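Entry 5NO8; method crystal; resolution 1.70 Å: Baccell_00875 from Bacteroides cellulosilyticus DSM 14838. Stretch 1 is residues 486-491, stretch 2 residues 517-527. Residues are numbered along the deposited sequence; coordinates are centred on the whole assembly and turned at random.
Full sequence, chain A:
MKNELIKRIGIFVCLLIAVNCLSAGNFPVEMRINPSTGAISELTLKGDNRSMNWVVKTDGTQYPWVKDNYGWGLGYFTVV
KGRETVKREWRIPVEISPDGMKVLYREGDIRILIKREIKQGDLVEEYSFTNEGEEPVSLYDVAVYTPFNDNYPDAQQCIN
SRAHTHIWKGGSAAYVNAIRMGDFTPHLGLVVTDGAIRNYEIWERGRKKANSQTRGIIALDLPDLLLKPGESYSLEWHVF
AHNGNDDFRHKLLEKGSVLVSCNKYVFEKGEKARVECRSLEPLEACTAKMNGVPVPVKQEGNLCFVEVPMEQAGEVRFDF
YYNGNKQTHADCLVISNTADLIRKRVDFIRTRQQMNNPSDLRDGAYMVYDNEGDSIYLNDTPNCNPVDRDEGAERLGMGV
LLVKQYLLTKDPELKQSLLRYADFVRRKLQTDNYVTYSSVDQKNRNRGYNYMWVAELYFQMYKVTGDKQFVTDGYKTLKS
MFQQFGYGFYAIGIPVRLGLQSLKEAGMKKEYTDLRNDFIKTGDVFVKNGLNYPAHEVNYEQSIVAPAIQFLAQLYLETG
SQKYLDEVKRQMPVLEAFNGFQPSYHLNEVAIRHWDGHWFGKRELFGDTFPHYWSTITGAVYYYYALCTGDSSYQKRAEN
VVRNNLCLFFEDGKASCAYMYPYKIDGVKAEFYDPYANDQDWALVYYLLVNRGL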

ATOM      1  N   GLY A 486       4.710   5.835 -28.401  1.00 31.58           N
ATOM      2  CA  GLY A 486       3.364   5.556 -28.890  1.00 31.78           C
ATOM      3  C   GLY A 486       2.293   6.024 -27.920  1.00 33.97           C
ATOM      4  O   GLY A 486       2.577   6.804 -27.008  1.00 31.80           O
ATOM      5  N   TYR A 487       1.086   5.497 -28.099  1.00 34.10           N
ATOM      6  CA  TYR A 487      -0.131   5.976 -27.449  1.00 37.69           C
ATOM      7  C   TYR A 487      -0.677   5.130 -26.289  1.00 37.22           C
ATOM      8  O   TYR A 487      -1.562   5.574 -25.576  1.00 42.75           O
ATOM      9  CB  TYR A 487      -1.201   6.178 -28.522  1.00 39.21           C
ATOM     10  CG  TYR A 487      -0.846   7.361 -29.383  1.00 43.22           C
ATOM     11  CD1 TYR A 487      -1.073   8.653 -28.925  1.00 42.43           C
ATOM     12  CD2 TYR A 487      -0.211   7.201 -30.613  1.00 43.31           C
ATOM     13  CE1 TYR A 487      -0.718   9.756 -29.680  1.00 44.41           C
ATOM     14  CE2 TYR A 487       0.150   8.305 -31.381  1.00 44.96           C
ATOM     15  CZ  TYR A 487      -0.114   9.581 -30.905  1.00 45.88           C
ATOM     16  OH  TYR A 487       0.228  10.702 -31.622  1.00 45.92           O
ATOM     17  N   GLY A 488      -0.141   3.941 -26.073  1.00 38.11           N
ATOM     18  CA  GLY A 488      -0.693   3.024 -25.065  1.00 37.29           C
ATOM     19  C   GLY A 488       0.192   2.809 -23.854  1.00 37.60           C
ATOM     20  O   GLY A 488       0.100   1.748 -23.227  1.00 40.22           O
ATOM     21  N   PHE A 489       1.055   3.784 -23.528  1.00 34.77           N
ATOM     22  CA  PHE A 489       1.911   3.696 -22.336  1.00 33.45           C
ATOM     23  C   PHE A 489       1.064   4.201 -21.160  1.00 31.37           C
ATOM     24  O   PHE A 489       0.512   5.306 -21.213  1.00 30.39           O
ATOM     25  CB  PHE A 489       3.184   4.534 -22.522  1.00 35.53           C
ATOM     26  CG  PHE A 489       4.304   4.225 -21.538  1.00 37.36           C
ATOM     27  CD1 PHE A 489       4.246   4.677 -20.210  1.00 38.16           C
ATOM     28  CD2 PHE A 489       5.449   3.551 -21.952  1.00 37.86           C
ATOM     29  CE1 PHE A 489       5.289   4.421 -19.320  1.00 37.64           C
ATOM     30  CE2 PHE A 489       6.494   3.302 -21.074  1.00 38.25           C
ATOM     31  CZ  PHE A 489       6.415   3.729 -19.749  1.00 39.94           C
ATOM     32  N   TYR A 490       0.973   3.400 -20.101  1.00 30.11           N
ATOM     33  CA  TYR A 490       0.132   3.704 -18.942  1.00 28.18           C
ATOM     34  C   TYR A 490       0.931   4.537 -17.942  1.00 28.50           C
ATOM     35  O   TYR A 490       1.214   4.110 -16.805  1.00 31.77           O
ATOM     36  CB  TYR A 490      -0.371   2.425 -18.294  1.00 28.20           C
ATOM     37  CG  TYR A 490      -1.455   1.715 -19.069  1.00 27.61           C
ATOM     38  CD1 TYR A 490      -1.211   1.154 -20.327  1.00 26.82           C
ATOM     39  CD2 TYR A 490      -2.727   1.599 -18.539  1.00 27.14           C
ATOM     40  CE1 TYR A 490      -2.235   0.511 -21.028  1.00 27.73           C
ATOM     41  CE2 TYR A 490      -3.753   0.954 -19.226  1.00 28.32           C
ATOM     42  CZ  TYR A 490      -3.502   0.410 -20.477  1.00 27.46           C
ATOM     43  OH  TYR A 490      -4.548  -0.233 -21.134  1.00 27.49           O
ATOM     44  N   ALA A 491       1.252   5.750 -18.343  1.00 23.89           N
ATOM     45  CA  ALA A 491       2.147   6.594 -17.552  1.00 24.24           C
ATOM     46  C   ALA A 491       1.367   7.167 -16.375  1.00 22.24           C
ATOM     47  O   ALA A 491       0.160   7.362 -16.469  1.00 22.16           O
ATOM     48  CB  ALA A 491       2.694   7.725 -18.412  1.00 24.30           C
ATOM     49  N   ASN A 517      -6.210  15.596 -29.605  1.00 33.57           N
ATOM     50  CA  ASN A 517      -6.287  14.434 -30.489  1.00 34.23           C
ATOM     51  C   ASN A 517      -5.340  13.315 -30.048  1.00 32.93           C
ATOM     52  O   ASN A 517      -5.700  12.140 -30.135  1.00 36.84           O
ATOM     53  CB  ASN A 517      -5.977  14.820 -31.957  1.00 36.12           C
ATOM     54  CG  ASN A 517      -7.054  15.681 -32.604  1.00 35.84           C
ATOM     55  OD1 ASN A 517      -6.773  16.345 -33.605  1.00 41.82           O
ATOM     56  ND2 ASN A 517      -8.275  15.681 -32.061  1.00 35.77           N
ATOM     57  N   ASP A 518      -4.141  13.673 -29.598  1.00 31.73           N
ATOM     58  CA  ASP A 518      -3.197  12.689 -29.036  1.00 31.69           C
ATOM     59  C   ASP A 518      -3.780  11.990 -27.798  1.00 29.31           C
ATOM     60  O   ASP A 518      -3.694  10.760 -27.675  1.00 26.81           O
ATOM     61  CB  ASP A 518      -1.853  13.324 -28.671  1.00 33.73           C
ATOM     62  CG  ASP A 518      -0.982  13.644 -29.885  1.00 38.17           C
ATOM     63  OD1 ASP A 518      -1.242  13.131 -30.993  1.00 42.40           O
ATOM     64  OD2 ASP A 518      -0.005  14.400 -29.715  1.00 41.30           O
ATOM     65  N   PHE A 519      -4.380  12.764 -26.903  1.00 27.01           N
ATOM     66  CA  PHE A 519      -5.023  12.173 -25.728  1.00 26.11           C
ATOM     67  C   PHE A 519      -6.201  11.279 -26.119  1.00 26.16           C
ATOM     68  O   PHE A 519      -6.391  10.214 -25.523  1.00 26.06           O
ATOM     69  CB  PHE A 519      -5.492  13.235 -24.722  1.00 25.40           C
ATOM     70  CG  PHE A 519      -4.382  13.988 -24.036  1.00 24.14           C
ATOM     71  CD1 PHE A 519      -3.162  13.400 -23.732  1.00 24.50           C
ATOM     72  CD2 PHE A 519      -4.584  15.312 -23.656  1.00 25.53           C
ATOM     73  CE1 PHE A 519      -2.158  14.115 -23.087  1.00 24.14           C
ATOM     74  CE2 PHE A 519      -3.596  16.020 -22.999  1.00 23.76           C
ATOM     75  CZ  PHE A 519      -2.385  15.424 -22.715  1.00 23.43           C
ATOM     76  N   ILE A 520      -6.997  11.694 -27.099  1.00 25.63           N
ATOM     77  CA  ILE A 520      -8.098  10.839 -27.594  1.00 28.98           C
ATOM     78  C   ILE A 520      -7.583   9.469 -28.096  1.00 28.05           C
ATOM     79  O   ILE A 520      -8.184   8.430 -27.804  1.00 30.51           O
ATOM     80  CB  ILE A 520      -8.959  11.588 -28.656  1.00 29.63           C
ATOM     81  CG1 ILE A 520      -9.813  12.657 -27.965  1.00 30.02           C
ATOM     82  CG2 ILE A 520      -9.868  10.640 -29.443  1.00 29.52           C
ATOM     83  CD1 ILE A 520     -10.377  13.722 -28.894  1.00 30.08           C
ATOM     84  N   LYS A 521      -6.473   9.470 -28.820  1.00 30.19           N
ATOM     85  CA  LYS A 521      -5.824   8.227 -29.280  1.00 31.21           C
ATOM     86  C   LYS A 521      -5.461   7.326 -28.112  1.00 31.41           C
ATOM     87  O   LYS A 521      -5.765   6.135 -28.125  1.00 30.35           O
ATOM     88  CB  LYS A 521      -4.557   8.537 -30.077  1.00 29.80           C
ATOM     89  N   THR A 522      -4.828   7.910 -27.093  1.00 30.54           N
ATOM     90  CA  THR A 522      -4.472   7.163 -25.894  1.00 30.50           C
ATOM     91  C   THR A 522      -5.719   6.609 -25.204  1.00 27.96           C
ATOM     92  O   THR A 522      -5.742   5.448 -24.800  1.00 27.99           O
ATOM     93  CB  THR A 522      -3.615   8.012 -24.920  1.00 30.79           C
ATOM     94  OG1 THR A 522      -2.318   8.237 -25.487  1.00 32.18           O
ATOM     95  CG2 THR A 522      -3.441   7.297 -23.570  1.00 32.03           C
ATOM     96  N   GLY A 523      -6.733   7.450 -25.034  1.00 27.78           N
ATOM     97  CA  GLY A 523      -8.006   7.031 -24.487  1.00 28.52           C
ATOM     98  C   GLY A 523      -8.621   5.834 -25.203  1.00 31.10           C
ATOM     99  O   GLY A 523      -9.117   4.901 -24.565  1.00 28.41           O
ATOM    100  N   ASP A 524      -8.567   5.855 -26.534  1.00 30.32           N
ATOM    101  CA  ASP A 524      -9.101   4.743 -27.322  1.00 31.75           C
ATOM    102  C   ASP A 524      -8.278   3.469 -27.111  1.00 28.53           C
ATOM    103  O   ASP A 524      -8.862   2.409 -26.973  1.00 29.20           O
ATOM    104  CB  ASP A 524      -9.231   5.136 -28.807  1.00 32.04           C
ATOM    105  CG  ASP A 524     -10.246   6.256 -29.030  1.00 34.30           C
ATOM    106  OD1 ASP A 524     -11.089   6.522 -28.136  1.00 35.36           O
ATOM    107  OD2 ASP A 524     -10.206   6.892 -30.108  1.00 35.65           O
ATOM    108  N   VAL A 525      -6.955   3.575 -26.999  1.00 29.94           N
ATOM    109  CA  VAL A 525      -6.123   2.401 -26.681  1.00 31.10           C
ATOM    110  C   VAL A 525      -6.498   1.817 -25.311  1.00 32.57           C
ATOM    111  O   VAL A 525      -6.685   0.606 -25.190  1.00 31.19           O
ATOM    112  CB  VAL A 525      -4.614   2.687 -26.771  1.00 33.17           C
ATOM    113  CG1 VAL A 525      -3.781   1.516 -26.237  1.00 34.29           C
ATOM    114  CG2 VAL A 525      -4.211   2.976 -28.216  1.00 32.95           C
ATOM    115  N   PHE A 526      -6.659   2.667 -24.296  1.00 30.48           N
ATOM    116  CA  PHE A 526      -6.990   2.170 -22.955  1.00 29.03           C
ATOM    117  C   PHE A 526      -8.348   1.495 -22.912  1.00 28.27           C
ATOM    118  O   PHE A 526      -8.507   0.471 -22.269  1.00 27.46           O
ATOM    119  CB  PHE A 526      -6.934   3.290 -21.901  1.00 28.72           C
ATOM    120  CG  PHE A 526      -5.549   3.864 -21.644  1.00 27.91           C
ATOM    121  CD1 PHE A 526      -4.385   3.327 -22.193  1.00 27.33           C
ATOM    122  CD2 PHE A 526      -5.421   4.949 -20.766  1.00 28.47           C
ATOM    123  CE1 PHE A 526      -3.142   3.890 -21.920  1.00 27.78           C
ATOM    124  CE2 PHE A 526      -4.178   5.503 -20.488  1.00 27.17           C
ATOM    125  CZ  PHE A 526      -3.043   4.983 -21.067  1.00 28.15           C
ATOM    126  N   VAL A 527      -9.328   2.075 -23.595  1.00 28.95           N
ATOM    127  CA  VAL A 527     -10.651   1.473 -23.700  1.00 29.05           C
ATOM    128  C   VAL A 527     -10.614   0.106 -24.406  1.00 31.12           C
ATOM    129  O   VAL A 527     -11.304  -0.836 -23.984  1.00 30.29           O
ATOM    130  CB  VAL A 527     -11.650   2.427 -24.409  1.00 28.94           C
ATOM    131  CG1 VAL A 527     -12.958   1.727 -24.751  1.00 29.20           C
ATOM    132  CG2 VAL A 527     -11.950   3.626 -23.519  1.00 28.52           C
TER
HETATM  133  O   HOH W   1      -6.857  -0.304 -20.124  1.00 26.80           O

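Stretch 2 is helical throughout, part of a longer helix, and its i to i-4 bonds account for its own amides from K521 to V527: K521 N donates to N517 O at 3.1 Å, and V527 N to G523 O at 3.0 Å. Stretch 1 has no regular helix or strand. It starts at G486, the first residue to leave helical geometry after a preceding helix, with a phi of 77° that favours glycine. The two backbones come closest at Y487 and T522, whose CA atoms are 4.8 Å apart, and the contact buries 433 Å² summed over both sides.

This close approach brings Y487 O within reach of a side-chain donor on the helix. T522 OG1 donates to Y487 O at 2.8 Å, with T522 in the m rotamer (chi1 -69°). The same carbonyl oxygen lies 3.3 Å from T522 CA, with an angle of 134° at the hydrogen, a CA-H...O contact that supplements the hydroxyl bond. The helix thus satisfies a loop carbonyl without giving up a backbone bond of its own: T522 N still donates to D518 O at 3.1 Å, and T522 O still accepts from F526 N at 3.0 Å.

The side chain of Y487 makes the second direct bond. Its CA-to-CB bond points toward the helix, and chi1 of -70° (m) lays the ring along it, so that Y487 OH reaches D518 OD1 and donates to it at 2.9 Å. The other carboxylate oxygen, D518 OD2, is satisfied elsewhere in the structure, so both oxygens of this buried acid have partners. Between the two polar anchors, K521 CB sits over one face of the Y487 ring, 4.1 Å from its centroid and 28° off the normal, which is CH-pi geometry. The K521 side chain is not modelled beyond CB, so the coordinates support no contact for its amine. T522 OG1 lies at the edge of the same ring, 3.7 Å from Y487 CD1.

One turn further along, the helix approaches G488. G488 CA is 3.6 Å from V525 CG1, and an ideal CB built on G488 would fall 2.9 Å from that methyl, a clash; the absence of a side chain makes room for V525.

The aromatic end of the contact belongs to F526 and Y490. Their rings stack face to face, with centroids 4.1 Å apart and planes at 26°, and Y490 CZ comes to 3.5 Å from F526 CD1. Both CA-to-CB bonds point sideways, but each ring ends nearer the other stretch. F489 O lies at the edge of the F526 ring, 3.6 Å from F526 CZ, and also accepts a weak bond from A491 N at 3.0 Å.

A water adds an indirect link: Y490 OH donates to the oxygen of water 1 at 2.5 Å, and this water donates to F526 O at 2.8 Å, bridging the stacked residues through hydroxyl and helix carbonyl. Y490 OH has a further hydrogen bond to a residue just outside the stretches, and D524 OD1, which has no contact with stretch 1, is satisfied elsewhere in the structure.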